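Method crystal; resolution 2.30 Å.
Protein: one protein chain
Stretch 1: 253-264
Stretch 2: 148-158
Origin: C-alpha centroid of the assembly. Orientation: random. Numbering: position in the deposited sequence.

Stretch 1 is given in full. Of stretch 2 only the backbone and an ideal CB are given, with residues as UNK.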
ATOM      1  N   ARG A 253       2.611  18.569 -16.801  1.00 26.74           N
ATOM      2  CA  ARG A 253       3.856  19.263 -17.093  1.00 27.16           C
ATOM      3  C   ARG A 253       4.141  20.325 -16.045  1.00 26.02           C
ATOM      4  O   ARG A 253       3.559  21.426 -16.088  1.00 27.46           O
ATOM      5  CB  ARG A 253       3.845  19.918 -18.470  1.00 43.72           C
ATOM      6  CG  ARG A 253       5.219  19.912 -19.082  1.00 43.72           C
ATOM      7  CD  ARG A 253       5.707  21.288 -19.453  1.00 43.72           C
ATOM      8  NE  ARG A 253       4.849  21.944 -20.431  1.00 43.72           N
ATOM      9  CZ  ARG A 253       5.054  23.176 -20.887  1.00 43.72           C
ATOM     10  NH1 ARG A 253       6.094  23.880 -20.457  1.00 43.72           N
ATOM     11  NH2 ARG A 253       4.224  23.704 -21.772  1.00 43.72           N
ATOM     12  N   LEU A 254       5.037  19.996 -15.118  1.00 21.62           N
ATOM     13  CA  LEU A 254       5.431  20.944 -14.081  1.00 20.71           C
ATOM     14  C   LEU A 254       6.049  22.172 -14.732  1.00 21.79           C
ATOM     15  O   LEU A 254       6.847  22.052 -15.651  1.00 21.97           O
ATOM     16  CB  LEU A 254       6.444  20.310 -13.144  1.00 18.53           C
ATOM     17  CG  LEU A 254       5.989  18.989 -12.557  1.00 18.53           C
ATOM     18  CD1 LEU A 254       7.140  18.368 -11.775  1.00 18.53           C
ATOM     19  CD2 LEU A 254       4.724  19.150 -11.682  1.00 18.53           C
ATOM     20  N   LEU A 255       5.672  23.345 -14.246  1.00 25.59           N
ATOM     21  CA  LEU A 255       6.222  24.595 -14.745  1.00 26.46           C
ATOM     22  C   LEU A 255       7.311  25.133 -13.783  1.00 25.83           C
ATOM     23  O   LEU A 255       7.073  25.307 -12.586  1.00 27.12           O
ATOM     24  CB  LEU A 255       5.090  25.624 -14.932  1.00 23.93           C
ATOM     25  CG  LEU A 255       3.881  25.162 -15.773  1.00 23.93           C
ATOM     26  CD1 LEU A 255       2.867  26.312 -16.022  1.00 23.93           C
ATOM     27  CD2 LEU A 255       4.345  24.549 -17.093  1.00 23.93           C
ATOM     28  N   ASP A 256       8.496  25.400 -14.320  1.00 34.46           N
ATOM     29  CA  ASP A 256       9.629  25.833 -13.520  1.00 34.20           C
ATOM     30  C   ASP A 256       9.550  27.339 -13.238  1.00 34.29           C
ATOM     31  O   ASP A 256       9.622  28.160 -14.163  1.00 35.80           O
ATOM     32  CB  ASP A 256      10.921  25.468 -14.266  1.00 25.70           C
ATOM     33  CG  ASP A 256      12.190  25.861 -13.509  1.00 25.70           C
ATOM     34  OD1 ASP A 256      12.103  26.318 -12.341  1.00 25.70           O
ATOM     35  OD2 ASP A 256      13.288  25.686 -14.103  1.00 25.70           O
ATOM     36  N   GLU A 257       9.394  27.692 -11.963  1.00 36.56           N
ATOM     37  CA  GLU A 257       9.397  29.091 -11.516  1.00 36.56           C
ATOM     38  C   GLU A 257      10.795  29.700 -11.509  1.00 36.56           C
ATOM     39  O   GLU A 257      10.945  30.891 -11.308  1.00 36.56           O
ATOM     40  CB  GLU A 257       8.841  29.208 -10.100  1.00 39.36           C
ATOM     41  CG  GLU A 257       7.420  28.752  -9.938  1.00 39.36           C
ATOM     42  CD  GLU A 257       6.434  29.654 -10.654  1.00 39.36           C
ATOM     43  OE1 GLU A 257       6.110  30.717 -10.089  1.00 39.36           O
ATOM     44  OE2 GLU A 257       5.976  29.298 -11.770  1.00 39.36           O
ATOM     45  N   GLY A 258      11.817  28.882 -11.712  1.00 31.93           N
ATOM     46  CA  GLY A 258      13.188  29.357 -11.656  1.00 31.93           C
ATOM     47  C   GLY A 258      13.994  28.567 -10.641  1.00 31.93           C
ATOM     48  O   GLY A 258      15.123  28.137 -10.921  1.00 31.93           O
ATOM     49  N   ASP A 259      13.407  28.358  -9.463  1.00 30.03           N
ATOM     50  CA  ASP A 259      14.027  27.514  -8.445  1.00 30.03           C
ATOM     51  C   ASP A 259      12.989  26.674  -7.689  1.00 30.03           C
ATOM     52  O   ASP A 259      13.229  26.253  -6.566  1.00 30.03           O
ATOM     53  CB  ASP A 259      14.799  28.367  -7.453  1.00 48.93           C
ATOM     54  CG  ASP A 259      13.906  29.300  -6.701  1.00 48.93           C
ATOM     55  OD1 ASP A 259      12.676  29.135  -6.796  1.00 48.93           O
ATOM     56  OD2 ASP A 259      14.422  30.200  -6.014  1.00 48.93           O
ATOM     57  N   GLY A 260      11.835  26.456  -8.308  1.00 34.99           N
ATOM     58  CA  GLY A 260      10.750  25.717  -7.694  1.00 34.99           C
ATOM     59  C   GLY A 260       9.531  25.625  -8.602  1.00 34.99           C
ATOM     60  O   GLY A 260       9.544  26.072  -9.760  1.00 34.99           O
ATOM     61  N   VAL A 261       8.460  25.049  -8.067  1.00 26.35           N
ATOM     62  CA  VAL A 261       7.254  24.821  -8.850  1.00 26.35           C
ATOM     63  C   VAL A 261       6.025  25.281  -8.082  1.00 26.35           C
ATOM     64  O   VAL A 261       5.873  24.970  -6.900  1.00 26.35           O
ATOM     65  CB  VAL A 261       7.081  23.312  -9.193  1.00 17.54           C
ATOM     66  CG1 VAL A 261       5.701  23.056  -9.778  1.00 17.54           C
ATOM     67  CG2 VAL A 261       8.183  22.848 -10.134  1.00 17.54           C
ATOM     68  N   ARG A 262       5.149  26.012  -8.764  1.00 22.45           N
ATOM     69  CA  ARG A 262       3.850  26.383  -8.211  1.00 22.45           C
ATOM     70  C   ARG A 262       2.689  25.800  -9.015  1.00 22.45           C
ATOM     71  O   ARG A 262       1.660  25.465  -8.449  1.00 22.45           O
ATOM     72  CB  ARG A 262       3.685  27.907  -8.162  1.00 33.86           C
ATOM     73  CG  ARG A 262       4.590  28.644  -7.179  1.00 33.86           C
ATOM     74  CD  ARG A 262       4.314  30.167  -7.217  1.00 33.86           C
ATOM     75  NE  ARG A 262       5.055  30.876  -6.187  1.00 33.86           N
ATOM     76  CZ  ARG A 262       6.255  31.418  -6.361  1.00 33.86           C
ATOM     77  NH1 ARG A 262       6.860  31.360  -7.545  1.00 33.86           N
ATOM     78  NH2 ARG A 262       6.852  32.027  -5.347  1.00 33.86           N
ATOM     79  N   PHE A 263       2.853  25.731 -10.335  1.00 21.22           N
ATOM     80  CA  PHE A 263       1.781  25.382 -11.270  1.00 21.22           C
ATOM     81  C   PHE A 263       2.190  24.308 -12.277  1.00 21.22           C
ATOM     82  O   PHE A 263       3.372  24.023 -12.464  1.00 21.22           O
ATOM     83  CB  PHE A 263       1.305  26.629 -12.048  1.00 28.78           C
ATOM     84  CG  PHE A 263       0.712  27.685 -11.180  1.00 28.78           C
ATOM     85  CD1 PHE A 263      -0.585  27.575 -10.726  1.00 28.78           C
ATOM     86  CD2 PHE A 263       1.456  28.782 -10.803  1.00 28.78           C
ATOM     87  CE1 PHE A 263      -1.141  28.549  -9.908  1.00 28.78           C
ATOM     88  CE2 PHE A 263       0.912  29.750  -9.981  1.00 28.78           C
ATOM     89  CZ  PHE A 263      -0.388  29.625  -9.528  1.00 28.78           C
ATOM     90  N   MET A 264       1.189  23.726 -12.933  1.00 25.24           N
ATOM     91  CA  MET A 264       1.400  22.653 -13.881  1.00 25.24           C
ATOM     92  C   MET A 264       0.354  22.686 -15.001  1.00 25.24           C
ATOM     93  O   MET A 264      -0.808  23.047 -14.778  1.00 25.24           O
ATOM     94  CB  MET A 264       1.339  21.307 -13.152  1.00 22.34           C
ATOM     95  CG  MET A 264      -0.009  20.990 -12.538  1.00 22.34           C
ATOM     96  SD  MET A 264       0.053  19.424 -11.605  1.00 22.34           S
ATOM     97  CE  MET A 264      -1.601  19.360 -10.941  1.00 22.34           C
ATOM     98  N   UNK A 148      -1.348  31.725   0.261  1.00 78.52           N
ATOM     99  CA  UNK A 148      -2.155  30.601  -0.204  1.00 78.52           C
ATOM    100  C   UNK A 148      -1.316  29.402  -0.639  1.00 78.52           C
ATOM    101  O   UNK A 148      -1.134  28.454   0.119  1.00 78.52           O
ATOM    102  CB  UNK A 148      -3.042  31.051  -1.366  1.00 78.52           C
ATOM    103  N   UNK A 149      -0.814  29.464  -1.872  1.00 35.35           N
ATOM    104  CA  UNK A 149      -0.146  28.332  -2.516  1.00 35.35           C
ATOM    105  C   UNK A 149       1.355  28.485  -2.469  1.00 35.35           C
ATOM    106  O   UNK A 149       1.913  29.391  -3.077  1.00 35.35           O
ATOM    107  CB  UNK A 149      -0.608  28.187  -3.967  1.00 35.35           C
ATOM    108  N   UNK A 150       2.015  27.575  -1.757  1.00 29.05           N
ATOM    109  CA  UNK A 150       3.474  27.609  -1.602  1.00 29.05           C
ATOM    110  C   UNK A 150       4.203  27.077  -2.840  1.00 29.05           C
ATOM    111  O   UNK A 150       3.652  26.306  -3.614  1.00 29.05           O
ATOM    112  CB  UNK A 150       3.886  26.795  -0.374  1.00 29.05           C
ATOM    113  N   UNK A 151       5.434  27.517  -3.019  1.00 31.46           N
ATOM    114  CA  UNK A 151       6.295  26.986  -4.042  1.00 31.46           C
ATOM    115  C   UNK A 151       6.923  25.670  -3.552  1.00 31.46           C
ATOM    116  O   UNK A 151       7.580  25.629  -2.515  1.00 31.46           O
ATOM    117  CB  UNK A 151       7.371  28.007  -4.419  1.00 31.46           C
ATOM    118  N   UNK A 152       6.714  24.595  -4.301  1.00 26.36           N
ATOM    119  CA  UNK A 152       7.416  23.344  -4.035  1.00 26.36           C
ATOM    120  C   UNK A 152       8.862  23.453  -4.482  1.00 26.36           C
ATOM    121  O   UNK A 152       9.162  24.129  -5.467  1.00 26.36           O
ATOM    122  CB  UNK A 152       6.727  22.173  -4.738  1.00 26.36           C
ATOM    123  N   UNK A 153       9.759  22.782  -3.767  1.00 19.77           N
ATOM    124  CA  UNK A 153      11.095  22.545  -4.299  1.00 19.77           C
ATOM    125  C   UNK A 153      10.985  21.506  -5.400  1.00 19.77           C
ATOM    126  O   UNK A 153       9.989  20.806  -5.488  1.00 19.77           O
ATOM    127  CB  UNK A 153      12.063  22.090  -3.205  1.00 19.77           C
ATOM    128  N   UNK A 154      12.011  21.394  -6.231  1.00 22.83           N
ATOM    129  CA  UNK A 154      12.026  20.368  -7.261  1.00 22.83           C
ATOM    130  C   UNK A 154      11.789  18.987  -6.656  1.00 22.83           C
ATOM    131  O   UNK A 154      11.024  18.196  -7.210  1.00 22.83           O
ATOM    132  CB  UNK A 154      13.354  20.395  -8.020  1.00 22.83           C
ATOM    133  N   UNK A 155      12.426  18.707  -5.515  1.00 19.88           N
ATOM    134  CA  UNK A 155      12.313  17.390  -4.891  1.00 19.88           C
ATOM    135  C   UNK A 155      10.863  17.119  -4.509  1.00 19.88           C
ATOM    136  O   UNK A 155      10.362  16.037  -4.746  1.00 19.88           O
ATOM    137  CB  UNK A 155      13.218  17.292  -3.661  1.00 19.88           C
ATOM    138  N   UNK A 156      10.175  18.108  -3.948  1.00 20.47           N
ATOM    139  CA  UNK A 156       8.784  17.897  -3.567  1.00 20.47           C
ATOM    140  C   UNK A 156       7.869  17.758  -4.791  1.00 20.47           C
ATOM    141  O   UNK A 156       6.910  17.001  -4.747  1.00 20.47           O
ATOM    142  CB  UNK A 156       8.305  19.052  -2.685  1.00 20.47           C
ATOM    143  N   UNK A 157       8.148  18.488  -5.874  1.00 21.41           N
ATOM    144  CA  UNK A 157       7.323  18.349  -7.077  1.00 21.41           C
ATOM    145  C   UNK A 157       7.542  16.981  -7.710  1.00 21.41           C
ATOM    146  O   UNK A 157       6.612  16.343  -8.167  1.00 21.41           O
ATOM    147  CB  UNK A 157       7.641  19.457  -8.084  1.00 21.41           C
ATOM    148  N   UNK A 158       8.778  16.524  -7.725  1.00 17.40           N
ATOM    149  CA  UNK A 158       9.068  15.187  -8.249  1.00 17.40           C
ATOM    150  C   UNK A 158       8.282  14.128  -7.475  1.00 17.40           C
ATOM    151  O   UNK A 158       7.612  13.276  -8.074  1.00 17.40           O
ATOM    152  CB  UNK A 158      10.568  14.894  -8.175  1.00 17.40           C
TER

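Stretch 1 is a hairpin, two strands joined by a turn, and stretch 2 runs antiparallel past Val261 before entering a helix at 154.

Position 148 has nothing of stretch 1 near its CB, so the contact sets no preference; it is Asn148.

At 149 the CB points toward stretch 1, though nothing there lies within 5.5 Å of it. A side chain of some length could reach the ring of Phe263, and a branched aliphatic or methionine would suit. The residue is Leu149, whose CD2 lies over one face of that ring, 3.9 Å from Phe263 CZ, in a CH-pi contact.

Position 150 points away. Many residues fit, proline among them, and Pro150 is found.

At 151 the CB points sideways, 4.0 Å from Arg262 CG, while Gly260 leaves open space beside it and the carboxylate of Asp259 lies beyond. A long basic chain suits best. Lys151 passes Gly260, its CD 3.5 Å from Gly260 CA, where a CB on the glycine would clash with it. Its NZ donates to Asp259 OD1 at 2.8 Å in a salt bridge, and its CE lies over one face of the Arg262 guanidinium.

Position 152 pairs through its backbone: its N donates to Val261 O and its O accepts from Val261 N, both at 2.8 Å. This pairing asks nothing of the side chain; the CB points sideways, 3.6 Å from Val261 O, and several residues could serve. Ala152 is deposited and adds little beyond its backbone bonds.

At 153 the CB points away, just before the helix, where Ser, Thr, Asp or Asn could cap. Thr153 does so: its OG1 accepts from the backbone N of 156 at 3.2 Å.

Position 154 starts the helix with its CB sideways and far from stretch 1, but the carboxylate of Asp256 offers an acceptor at a distance. A long donor is called for, lysine, arginine or tyrosine. Tyr154 sends its OH to Asp256 OD1 at 2.7 Å; the same OD1 accepts from Gly258 N, which helps hold the turn. Asp259 O lies over one face of the ring, and Val261 CG2 is at its edge.

Positions 155 and 156 are out of reach. Ala155 suits a helix. At 156 a side chain can turn back to accept from the N of 153, as Gln, Glu or Asp might; Gln156 does, its OE1 accepting from Thr153 N at 3.2 Å.

At 157 the CB points toward Leu254 and Val261, so a small apolar residue fits closely. Ala157 CB packs 3.9 Å from Leu254 CD1 and 4.0 Å from Val261 CG2.

Position 158 points away, leaving its choice to the helix: Ala158.

Stretch 2, residues 148-158: NLPKATYAQAA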
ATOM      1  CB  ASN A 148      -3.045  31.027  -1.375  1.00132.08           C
ATOM      2  CG  ASN A 148      -4.078  32.056  -0.980  1.00132.08           C
ATOM      3  OD1 ASN A 148      -4.546  32.076   0.157  1.00132.08           O
ATOM      4  ND2 ASN A 148      -4.447  32.917  -1.924  1.00132.08           N
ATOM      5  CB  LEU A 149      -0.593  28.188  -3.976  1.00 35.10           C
ATOM      6  CG  LEU A 149       0.193  27.165  -4.809  1.00 35.10           C
ATOM      7  CD1 LEU A 149      -0.412  25.805  -4.648  1.00 35.10           C
ATOM      8  CD2 LEU A 149       0.205  27.576  -6.267  1.00 35.10           C
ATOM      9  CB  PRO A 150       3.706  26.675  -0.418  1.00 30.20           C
ATOM     10  CG  PRO A 150       2.619  25.645  -0.560  1.00 30.20           C
ATOM     11  CD  PRO A 150       1.411  26.399  -1.099  1.00 30.20           C
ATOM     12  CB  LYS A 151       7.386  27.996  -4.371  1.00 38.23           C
ATOM     13  CG  LYS A 151       8.167  27.656  -5.610  1.00 38.23           C
ATOM     14  CD  LYS A 151       9.586  28.240  -5.590  1.00 38.23           C
ATOM     15  CE  LYS A 151       9.595  29.722  -5.268  1.00 38.23           C
ATOM     16  NZ  LYS A 151      10.950  30.223  -4.880  1.00 38.23           N
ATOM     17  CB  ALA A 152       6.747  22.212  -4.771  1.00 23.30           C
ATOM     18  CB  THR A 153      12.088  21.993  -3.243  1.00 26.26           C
ATOM     19  OG1 THR A 153      11.591  20.743  -2.742  1.00 26.26           O
ATOM     20  CG2 THR A 153      12.283  22.970  -2.090  1.00 26.26           C
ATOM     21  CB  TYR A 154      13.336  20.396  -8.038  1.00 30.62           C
ATOM     22  CG  TYR A 154      13.550  21.685  -8.796  1.00 30.62           C
ATOM     23  CD1 TYR A 154      12.480  22.362  -9.366  1.00 30.62           C
ATOM     24  CD2 TYR A 154      14.821  22.236  -8.927  1.00 30.62           C
ATOM     25  CE1 TYR A 154      12.667  23.544 -10.056  1.00 30.62           C
ATOM     26  CE2 TYR A 154      15.017  23.414  -9.612  1.00 30.62           C
ATOM     27  CZ  TYR A 154      13.933  24.067 -10.178  1.00 30.62           C
ATOM     28  OH  TYR A 154      14.128  25.239 -10.873  1.00 30.62           O
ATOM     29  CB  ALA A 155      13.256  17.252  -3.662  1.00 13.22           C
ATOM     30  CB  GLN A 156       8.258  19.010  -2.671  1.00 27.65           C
ATOM     31  CG  GLN A 156       9.071  19.290  -1.438  1.00 27.65           C
ATOM     32  CD  GLN A 156       8.499  20.461  -0.656  1.00 27.65           C
ATOM     33  OE1 GLN A 156       8.485  21.580  -1.143  1.00 27.65           O
ATOM     34  NE2 GLN A 156       7.977  20.189   0.546  1.00 27.65           N
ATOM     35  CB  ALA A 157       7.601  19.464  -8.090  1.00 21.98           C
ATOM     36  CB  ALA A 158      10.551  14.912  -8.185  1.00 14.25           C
TER
HETATM   37  O   HOH W   1      14.238  23.276  -5.568  1.00 54.65           O
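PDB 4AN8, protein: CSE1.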